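Local coordinates for 1,4-dihydroxy-2-naphthoyl-CoA hydrolase (Synechocystis sp., PDB 4K00) that hydrolyses the thioester 1,4-dihydroxy-2-naphthoyl-CoA to 1,4-dihydroxy-2-naphthoate and CoA, a step in phylloquinone biosynthesis, at the interface of chains A and B. Residues are numbered along the deposited sequence; one frame, centred on the assembly and turned at random. Chains: chain A/B, 1,4-dihydroxy-2-naphthoyl-CoA hydrolase.

The interface of chains A and B. Residues chain A 38, 49; chain B 73-74.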
ATOM      1  N   GLU A  38      13.397  -8.932   4.518  1.00 17.82           N
ATOM      2  CA  GLU A  38      13.854  -7.867   5.394  1.00 16.73           C
ATOM      3  C   GLU A  38      14.067  -8.328   6.824  1.00 17.25           C
ATOM      4  O   GLU A  38      14.982  -7.854   7.491  1.00 16.87           O
ATOM      5  CB  GLU A  38      12.902  -6.667   5.354  1.00 14.85           C
ATOM      6  CG  GLU A  38      12.986  -5.890   4.044  1.00 15.70           C
ATOM      7  CD  GLU A  38      11.948  -4.794   3.965  1.00 15.61           C
ATOM      8  OE1 GLU A  38      10.877  -5.051   3.382  1.00 17.36           O
ATOM      9  OE2 GLU A  38      12.225  -3.687   4.474  1.00 16.98           O
ATOM     10  N   GLN A  49      18.818   0.039   4.579  1.00 24.64           N
ATOM     11  CA  GLN A  49      18.969   1.461   4.779  1.00 24.36           C
ATOM     12  C   GLN A  49      20.422   1.902   4.706  1.00 23.68           C
ATOM     13  O   GLN A  49      20.719   2.966   4.177  1.00 25.65           O
ATOM     14  CB  GLN A  49      18.369   1.889   6.115  1.00 25.64           C
ATOM     15  CG  GLN A  49      18.431   3.389   6.341  1.00 28.68           C
ATOM     16  CD  GLN A  49      17.604   4.181   5.322  1.00 28.56           C
ATOM     17  OE1 GLN A  49      16.437   3.898   5.106  1.00 28.73           O
ATOM     18  NE2 GLN A  49      18.218   5.187   4.708  1.00 30.94           N
TER
ATOM     19  N   HIS B  73      12.846   5.878   9.376  1.00 20.59           N
ATOM     20  CA  HIS B  73      13.493   5.289   8.210  1.00 22.34           C
ATOM     21  C   HIS B  73      13.354   3.781   8.203  1.00 20.31           C
ATOM     22  O   HIS B  73      13.116   3.158   9.244  1.00 21.11           O
ATOM     23  CB  HIS B  73      14.975   5.641   8.167  1.00 24.95           C
ATOM     24  CG  HIS B  73      15.248   7.104   8.038  1.00 32.45           C
ATOM     25  ND1 HIS B  73      15.187   7.970   9.108  1.00 34.26           N
ATOM     26  CD2 HIS B  73      15.612   7.851   6.967  1.00 38.96           C
ATOM     27  CE1 HIS B  73      15.486   9.191   8.699  1.00 38.92           C
ATOM     28  NE2 HIS B  73      15.751   9.145   7.406  1.00 38.06           N
ATOM     29  N   CYS B  74      13.520   3.207   7.015  1.00 23.06           N
ATOM     30  CA  CYS B  74      13.581   1.762   6.830  1.00 20.83           C
ATOM     31  C   CYS B  74      14.498   1.115   7.854  1.00 20.57           C
ATOM     32  O   CYS B  74      15.637   1.526   8.020  1.00 21.54           O
ATOM     33  CB  CYS B  74      14.071   1.440   5.423  1.00 20.70           C
ATOM     34  SG  CYS B  74      13.951  -0.295   4.938  1.00 24.35           S
TER
HETATM   35  O   HOH W   1      14.102   4.866   4.669  1.00 22.32           O
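The carboxamide oxygen OE1 of A:Gln49 and the backbone N of B:Cys74 meet through a shared water, an instance of how a small contact between subunits can be joined by solvent. The water lies 2.6 Å from A:Gln49 OE1 and 2.9 Å from B:Cys74 N, whose N-H points at it almost straight, 170° at the hydrogen. Next to the bridge the side chains touch by van der Waals packing: OE1 also rests 3.4 Å from B:Cys74 CB, while the aliphatic CB of A:Gln49 sits beside the carbonyl O of the same cysteine. A:Gln49 belongs to helix 48-54; its CG is anti to the backbone N (chi1 -177°), and a bend at chi2 turns the amide along the B:His73-B:Cys74 loop. There CD lies 4.1 Å from B:His73 CB, and the amide plane stands 76° from the imidazole plane, so the two flat groups do not stack. With A:Gln49 cut back to an alanine, the water would probably lose its bond to OE1, and a gap would open beside B:Cys74 CB and B:His73 CB. The patch belongs to a two-fold interface of the deposited assembly, probably one used by this hotdog-fold enzyme, with its twin where the chains exchange roles, and lies about 26 Å from the predicted active-site residue A:Asp19. At its far end B:Cys74 sends its sulfur towards helix 26-43, SG being anti to the backbone N, where it comes 3.8 Å from the carboxylate oxygen OE2 of A:Glu38.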